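Local atomic coordinates of N-acetylglucosaminidase (Paenibacillus barengoltzii, PDB entry 6INX), a protein that probably hydrolyses beta-linked N-acetylglucosamine-containing glycans, as a glycoside hydrolase family 18 N-acetylglucosaminidase. Residues G75-A80 / Q88-S93; P263-L268 / D301-I306. All coordinates share one frame; numbering follows the deposited sequence.

Interaction 1. Residues G75-A80 / Q88-S93; sequences GGFSEA and QAMAES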
ATOM      1  N   GLY A  75      10.925 -16.623  13.865  1.00 11.78           N
ATOM      2  CA  GLY A  75      11.020 -17.519  12.735  1.00 12.88           C
ATOM      3  C   GLY A  75      10.605 -18.938  13.071  1.00 11.88           C
ATOM      4  O   GLY A  75      10.117 -19.242  14.157  1.00 12.98           O
ATOM      5  N   GLY A  76      10.803 -19.818  12.090  1.00 10.86           N
ATOM      6  CA  GLY A  76      10.544 -21.237  12.254  1.00 11.68           C
ATOM      7  C   GLY A  76       9.218 -21.721  11.705  1.00 11.68           C
ATOM      8  O   GLY A  76       9.028 -22.935  11.596  1.00 11.34           O
ATOM      9  N   PHE A  77       8.312 -20.812  11.338  1.00  9.34           N
ATOM     10  CA  PHE A  77       6.961 -21.210  10.948  1.00  9.85           C
ATOM     11  C   PHE A  77       6.916 -21.791   9.545  1.00  9.40           C
ATOM     12  O   PHE A  77       6.305 -22.839   9.327  1.00 10.44           O
ATOM     13  CB  PHE A  77       6.030 -20.002  11.018  1.00  9.95           C
ATOM     14  CG  PHE A  77       5.662 -19.590  12.404  1.00 12.27           C
ATOM     15  CD1 PHE A  77       4.682 -20.269  13.106  1.00 13.91           C
ATOM     16  CD2 PHE A  77       6.279 -18.500  12.999  1.00 12.95           C
ATOM     17  CE1 PHE A  77       4.327 -19.867  14.391  1.00 17.31           C
ATOM     18  CE2 PHE A  77       5.937 -18.100  14.280  1.00 15.98           C
ATOM     19  CZ  PHE A  77       4.958 -18.783  14.974  1.00 17.62           C
ATOM     20  N   SER A  78       7.487 -21.093   8.557  1.00 10.92           N
ATOM     21  CA  SER A  78       7.482 -21.637   7.203  1.00  8.57           C
ATOM     22  C   SER A  78       8.178 -22.993   7.169  1.00 10.05           C
ATOM     23  O   SER A  78       7.722 -23.923   6.495  1.00 10.77           O
ATOM     24  CB  SER A  78       8.148 -20.655   6.232  1.00 10.71           C
ATOM     25  OG  SER A  78       8.203 -21.159   4.909  1.00 11.72           O
ATOM     26  N   GLU A  79       9.281 -23.119   7.904  1.00  9.65           N
ATOM     27  CA  GLU A  79      10.000 -24.391   7.994  1.00 10.23           C
ATOM     28  C   GLU A  79       9.119 -25.489   8.584  1.00 12.01           C
ATOM     29  O   GLU A  79       8.990 -26.582   8.008  1.00 11.71           O
ATOM     30  CB  GLU A  79      11.255 -24.191   8.853  1.00 11.45           C
ATOM     31  CG  GLU A  79      12.267 -23.164   8.304  1.00 12.24           C
ATOM     32  CD  GLU A  79      12.082 -21.761   8.868  1.00 12.25           C
ATOM     33  OE1 GLU A  79      10.929 -21.328   9.098  1.00 12.79           O
ATOM     34  OE2 GLU A  79      13.117 -21.082   9.087  1.00 13.88           O
ATOM     35  N   ALA A  80       8.491 -25.213   9.730  1.00 12.67           N
ATOM     36  CA  ALA A  80       7.648 -26.222  10.371  1.00 10.62           C
ATOM     37  C   ALA A  80       6.451 -26.576   9.499  1.00 11.77           C
ATOM     38  O   ALA A  80       6.085 -27.748   9.380  1.00 12.55           O
ATOM     39  CB  ALA A  80       7.183 -25.720  11.735  1.00 10.90           C
ATOM     40  N   GLN A  88       2.920 -31.905  12.372  1.00  9.32           N
ATOM     41  CA  GLN A  88       2.627 -32.760  13.521  1.00 10.36           C
ATOM     42  C   GLN A  88       3.410 -32.328  14.757  1.00  9.76           C
ATOM     43  O   GLN A  88       2.898 -32.392  15.884  1.00 10.69           O
ATOM     44  CB  GLN A  88       2.933 -34.222  13.189  1.00 11.69           C
ATOM     45  CG  GLN A  88       2.063 -34.849  12.108  1.00 14.57           C
ATOM     46  CD  GLN A  88       0.616 -35.015  12.536  1.00 17.95           C
ATOM     47  OE1 GLN A  88       0.313 -35.083  13.731  1.00 21.86           O
ATOM     48  NE2 GLN A  88      -0.288 -35.081  11.557  1.00 20.69           N
ATOM     49  N   ALA A  89       4.673 -31.921  14.577  1.00  9.07           N
ATOM     50  CA  ALA A  89       5.468 -31.482  15.723  1.00  8.72           C
ATOM     51  C   ALA A  89       4.871 -30.239  16.366  1.00  8.81           C
ATOM     52  O   ALA A  89       4.820 -30.138  17.597  1.00 10.00           O
ATOM     53  CB  ALA A  89       6.914 -31.233  15.293  1.00 10.80           C
ATOM     54  N   MET A  90       4.422 -29.281  15.550  1.00  9.40           N
ATOM     55  CA  MET A  90       3.775 -28.095  16.093  1.00  8.56           C
ATOM     56  C   MET A  90       2.518 -28.473  16.859  1.00  9.04           C
ATOM     57  O   MET A  90       2.253 -27.928  17.937  1.00 11.40           O
ATOM     58  CB  MET A  90       3.401 -27.133  14.966  1.00 11.23           C
ATOM     59  CG  MET A  90       4.594 -26.398  14.362  1.00  8.45           C
ATOM     60  SD  MET A  90       5.354 -25.213  15.483  1.00 10.83           S
ATOM     61  CE  MET A  90       4.159 -23.875  15.424  1.00 13.05           C
ATOM     62  N   ALA A  91       1.724 -29.383  16.300  1.00 10.45           N
ATOM     63  CA  ALA A  91       0.499 -29.806  16.964  1.00  9.78           C
ATOM     64  C   ALA A  91       0.808 -30.496  18.283  1.00 10.14           C
ATOM     65  O   ALA A  91       0.168 -30.225  19.306  1.00 11.60           O
ATOM     66  CB  ALA A  91      -0.272 -30.740  16.038  1.00 11.07           C
ATOM     67  N   GLU A  92       1.795 -31.403  18.274  1.00  9.81           N
ATOM     68  CA  GLU A  92       2.178 -32.070  19.515  1.00 10.38           C
ATOM     69  C   GLU A  92       2.645 -31.074  20.568  1.00 10.94           C
ATOM     70  O   GLU A  92       2.343 -31.228  21.759  1.00 11.83           O
ATOM     71  CB  GLU A  92       3.275 -33.106  19.234  1.00 10.75           C
ATOM     72  CG  GLU A  92       2.793 -34.266  18.395  1.00 12.74           C
ATOM     73  CD  GLU A  92       3.932 -35.043  17.765  1.00 12.85           C
ATOM     74  OE1 GLU A  92       5.087 -34.789  18.128  1.00 13.16           O
ATOM     75  OE2 GLU A  92       3.673 -35.892  16.892  1.00 12.74           O
ATOM     76  N   SER A  93       3.398 -30.049  20.153  1.00 10.12           N
ATOM     77  CA  SER A  93       3.932 -29.097  21.118  1.00 10.64           C
ATOM     78  C   SER A  93       2.850 -28.167  21.647  1.00 11.76           C
ATOM     79  O   SER A  93       2.967 -27.653  22.766  1.00 11.76           O
ATOM     80  CB  SER A  93       5.095 -28.320  20.494  1.00 11.33           C
ATOM     81  OG  SER A  93       4.647 -27.471  19.447  1.00 13.56           O
TER

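Interaction 2. Residues P263-L268 / D301-I306; sequences PDFTEL and DDEMSI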
ATOM      1  N   PRO A 263       6.080   6.847  21.373  1.00 13.94           N
ATOM      2  CA  PRO A 263       5.838   6.599  22.797  1.00 13.99           C
ATOM      3  C   PRO A 263       4.642   5.680  23.014  1.00 13.83           C
ATOM      4  O   PRO A 263       3.687   5.662  22.235  1.00 15.73           O
ATOM      5  CB  PRO A 263       5.563   8.003  23.353  1.00 15.51           C
ATOM      6  CG  PRO A 263       6.192   8.946  22.347  1.00 19.95           C
ATOM      7  CD  PRO A 263       6.037   8.278  21.024  1.00 16.00           C
ATOM      8  N   ASP A 264       4.698   4.896  24.093  1.00 13.65           N
ATOM      9  CA  ASP A 264       3.499   4.174  24.493  1.00 12.05           C
ATOM     10  C   ASP A 264       2.482   5.138  25.095  1.00 12.60           C
ATOM     11  O   ASP A 264       2.760   6.325  25.306  1.00 15.25           O
ATOM     12  CB  ASP A 264       3.819   2.991  25.416  1.00 12.94           C
ATOM     13  CG  ASP A 264       4.415   3.400  26.756  1.00 18.86           C
ATOM     14  OD1 ASP A 264       4.354   4.579  27.150  1.00 19.24           O
ATOM     15  OD2 ASP A 264       4.952   2.499  27.438  1.00 22.29           O
ATOM     16  N   PHE A 265       1.280   4.631  25.368  1.00 13.83           N
ATOM     17  CA  PHE A 265       0.240   5.534  25.849  1.00 12.26           C
ATOM     18  C   PHE A 265       0.614   6.173  27.184  1.00 13.76           C
ATOM     19  O   PHE A 265       0.289   7.338  27.425  1.00 14.98           O
ATOM     20  CB  PHE A 265      -1.129   4.859  25.914  1.00 14.50           C
ATOM     21  CG  PHE A 265      -2.242   5.827  26.186  1.00 12.77           C
ATOM     22  CD1 PHE A 265      -2.739   6.623  25.172  1.00 13.50           C
ATOM     23  CD2 PHE A 265      -2.751   5.981  27.464  1.00 17.26           C
ATOM     24  CE1 PHE A 265      -3.748   7.535  25.408  1.00 15.30           C
ATOM     25  CE2 PHE A 265      -3.768   6.893  27.713  1.00 17.19           C
ATOM     26  CZ  PHE A 265      -4.264   7.671  26.680  1.00 16.84           C
ATOM     27  N   THR A 266       1.280   5.424  28.071  1.00 14.28           N
ATOM     28  CA  THR A 266       1.781   6.020  29.313  1.00 15.88           C
ATOM     29  C   THR A 266       2.580   7.287  29.031  1.00 18.87           C
ATOM     30  O   THR A 266       2.328   8.346  29.622  1.00 14.73           O
ATOM     31  CB  THR A 266       2.679   5.020  30.042  1.00 17.70           C
ATOM     32  OG1 THR A 266       1.985   3.782  30.204  1.00 18.03           O
ATOM     33  CG2 THR A 266       3.090   5.576  31.414  1.00 18.11           C
ATOM     34  N   GLU A 267       3.545   7.187  28.114  1.00 17.52           N
ATOM     35  CA  GLU A 267       4.425   8.308  27.805  1.00 17.32           C
ATOM     36  C   GLU A 267       3.696   9.400  27.029  1.00 19.70           C
ATOM     37  O   GLU A 267       3.980  10.587  27.215  1.00 18.14           O
ATOM     38  CB  GLU A 267       5.626   7.804  27.008  1.00 19.09           C
ATOM     39  CG  GLU A 267       6.692   7.172  27.867  1.00 28.05           C
ATOM     40  CD  GLU A 267       6.997   8.009  29.087  1.00 32.32           C
ATOM     41  OE1 GLU A 267       6.655   7.583  30.213  1.00 34.21           O
ATOM     42  OE2 GLU A 267       7.564   9.107  28.908  1.00 30.22           O
ATOM     43  N   LEU A 268       2.760   9.022  26.151  1.00 14.85           N
ATOM     44  CA  LEU A 268       1.968  10.026  25.442  1.00 17.16           C
ATOM     45  C   LEU A 268       1.165  10.871  26.422  1.00 16.81           C
ATOM     46  O   LEU A 268       1.124  12.105  26.319  1.00 15.76           O
ATOM     47  CB  LEU A 268       1.021   9.342  24.460  1.00 16.84           C
ATOM     48  CG  LEU A 268       1.629   8.705  23.217  1.00 16.41           C
ATOM     49  CD1 LEU A 268       0.558   7.899  22.500  1.00 19.82           C
ATOM     50  CD2 LEU A 268       2.223   9.766  22.299  1.00 17.21           C
ATOM     51  N   ASP A 301      -4.072   5.468  19.487  1.00  9.60           N
ATOM     52  CA  ASP A 301      -5.446   5.198  19.909  1.00 11.06           C
ATOM     53  C   ASP A 301      -5.668   5.855  21.268  1.00 12.09           C
ATOM     54  O   ASP A 301      -4.759   5.889  22.112  1.00 12.06           O
ATOM     55  CB  ASP A 301      -5.648   3.680  20.121  1.00 12.54           C
ATOM     56  CG  ASP A 301      -6.569   3.024  19.081  1.00 12.93           C
ATOM     57  OD1 ASP A 301      -7.319   3.721  18.363  1.00 12.51           O
ATOM     58  OD2 ASP A 301      -6.538   1.770  18.990  1.00 12.37           O
ATOM     59  N   ASP A 302      -6.871   6.386  21.484  1.00 13.77           N
ATOM     60  CA  ASP A 302      -7.200   6.884  22.819  1.00 15.30           C
ATOM     61  C   ASP A 302      -8.581   6.405  23.243  1.00 12.93           C
ATOM     62  O   ASP A 302      -9.174   5.559  22.572  1.00 12.24           O
ATOM     63  CB  ASP A 302      -7.036   8.413  22.908  1.00 14.70           C
ATOM     64  CG  ASP A 302      -8.038   9.186  22.058  1.00 16.08           C
ATOM     65  OD1 ASP A 302      -8.922   8.584  21.426  1.00 14.74           O
ATOM     66  OD2 ASP A 302      -7.944  10.429  22.031  1.00 18.85           O
ATOM     67  N   GLU A 303      -9.115   6.930  24.353  1.00 13.29           N
ATOM     68  CA  GLU A 303     -10.446   6.497  24.774  1.00 14.44           C
ATOM     69  C   GLU A 303     -11.507   6.848  23.735  1.00 14.05           C
ATOM     70  O   GLU A 303     -12.496   6.119  23.585  1.00 15.63           O
ATOM     71  CB  GLU A 303     -10.802   7.109  26.135  1.00 16.07           C
ATOM     72  CG  GLU A 303      -9.814   6.775  27.248  1.00 14.89           C
ATOM     73  CD  GLU A 303      -8.733   7.830  27.425  1.00 21.96           C
ATOM     74  OE1 GLU A 303      -8.157   8.305  26.416  1.00 22.50           O
ATOM     75  OE2 GLU A 303      -8.462   8.201  28.582  1.00 23.70           O
ATOM     76  N   MET A 304     -11.306   7.940  22.995  1.00 14.75           N
ATOM     77  CA  MET A 304     -12.277   8.379  21.994  1.00 17.91           C
ATOM     78  C   MET A 304     -12.312   7.422  20.800  1.00 14.61           C
ATOM     79  O   MET A 304     -13.382   6.961  20.384  1.00 14.86           O
ATOM     80  CB  MET A 304     -11.923   9.804  21.556  1.00 21.37           C
ATOM     81  CG  MET A 304     -12.971  10.567  20.765  1.00 22.31           C
ATOM     82  SD  MET A 304     -12.461  12.292  20.510  1.00 23.93           S
ATOM     83  CE  MET A 304     -12.684  12.973  22.152  1.00 26.82           C
ATOM     84  N   SER A 305     -11.148   7.095  20.243  1.00 13.05           N
ATOM     85  CA  SER A 305     -11.131   6.162  19.120  1.00 13.46           C
ATOM     86  C   SER A 305     -11.545   4.758  19.553  1.00 11.22           C
ATOM     87  O   SER A 305     -12.220   4.047  18.802  1.00 12.54           O
ATOM     88  CB  SER A 305      -9.752   6.158  18.453  1.00 13.42           C
ATOM     89  OG  SER A 305      -8.721   5.791  19.356  1.00 13.47           O
ATOM     90  N   ILE A 306     -11.180   4.355  20.773  1.00 13.07           N
ATOM     91  CA  ILE A 306     -11.609   3.057  21.276  1.00 14.29           C
ATOM     92  C   ILE A 306     -13.135   2.987  21.388  1.00 13.91           C
ATOM     93  O   ILE A 306     -13.746   1.984  21.000  1.00 14.91           O
ATOM     94  CB  ILE A 306     -10.887   2.720  22.592  1.00 14.58           C
ATOM     95  CG1 ILE A 306      -9.426   2.351  22.309  1.00 17.01           C
ATOM     96  CG2 ILE A 306     -11.597   1.594  23.338  1.00 17.29           C
ATOM     97  CD1 ILE A 306      -8.587   2.205  23.580  1.00 18.09           C
TER

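Interaction 1. Residues G75-A80 / Q88-S93
M90 reaches from helix 84-100 across to the short helix 77-81 and meets two side chains, A80 and F77, at different points along its length. All contact between the segments is apolar. The first touch lies near the root of the methionine, where CG of M90 packs against CB of A80 at 3.8 Å. SD of M90 is 4.2 Å from CB of A80. The second touch is at the end: CE of M90 approaches CE1 of F77 to 4.1 Å, coming obliquely to the ring, and the two side chains cross at about a right angle. M90 CG lies anti to the carbonyl carbon (chi1 -74°), and the chain bends at chi2 and chi3, which folds the terminal methyl round to the phenyl ring.

Both helices belong to the connection between parallel strands 64-70 and 105-109 of the TIM barrel; helix 84-100 is the outer helix of this beta-alpha-beta crossover, and helix 77-81 lies in the loop that leads to it. F77 and M90 both rest on V37 of strand 29-38, while M90 also touches I42 of strand 41-43 and L133 of helix 126-148. F77 additionally stacks with W110, which follows strand 105-109 within a sequence that fits the DxxDxDxE signature of family 18.

The polar bonds run within each segment or to residues beyond them. G76 is the N-cap of helix 77-81, and its O accepts from A80 N at 3.0 Å, which closes the first turn of the helix that carries A80. Behind M90, its carbonyl O receives S93 OG at 2.9 Å, with the donor tilted 35° from the carbonyl plane. The same hydroxyl is hydrogen-bonded to I42 N, which ties helix 84-100 to strand 41-43.

Interaction 2. Residues P263-L268 / D301-I306
The hydroxyl of S305 is gripped twice by D301 and D302, two of the residues that meet the F265 ring: OG of S305 donates a hydrogen bond to D301 OD1 at 2.7 Å, approaching from above the carboxylate plane, and accepts one from D302 N at 2.9 Å. D302 returns the bond, its OD1 accepting from S305 N at 2.9 Å in a nearly straight line (166°), which completes a capping box at the start of helix 303-316. That helix leads out of a five-stranded antiparallel sheet, inserted between barrel strands 230-235 and 320-324 as in many family 18 enzymes, and back into the TIM barrel.

The opposing segment starts a helix of its own at the end of strand 260-264, where D264 is the N-cap and its OD1 accepts from E267 N at 2.9 Å. From the first turn F265 extends toward the box, its CG anti to the backbone nitrogen (chi1 -170°). The ring lies obliquely against the incoming chain: CD1 of F265 is 3.7 Å from D301 O, and CE1 of F265 is 4.2 Å from D302 CB. T331, R333 and L334 add to its surroundings.

The carboxylates of the three residues that meet the ring have cationic partners beyond the two segments. Those of D301 and D302 turn away from it: D301 OD2 pairs with K309 and also accepts from A235 N, at the end of strand 230-235, while D302 OD2 pairs with R280. These neighbours would probably help keep both aspartates ionised. E303 is bound to R333 through OE2, and its chain, bent at chi2, brings the other oxygen, OE1, to 4.0 Å from F265 CZ, with the carboxylate plane 89° from that of the ring.

Interactions 1 and 2 lie on opposite sides of the chain's centre, with their own centres 35 Å apart and their nearest atoms about 24 Å apart, so neither touches the other. Both are buried contacts of an aromatic side chain at the first turn of a short helix, and both join parts of one family 18 fold. Interaction 1 lies within a crossover of the barrel, whereas interaction 2 joins the inserted antiparallel sheet to the helix that returns the chain to the barrel. The link to the probable catalytic centre is plainer for interaction 1, through W110 in the signature sequence; interaction 2 reaches the barrel at A235, the end of strand 230-235.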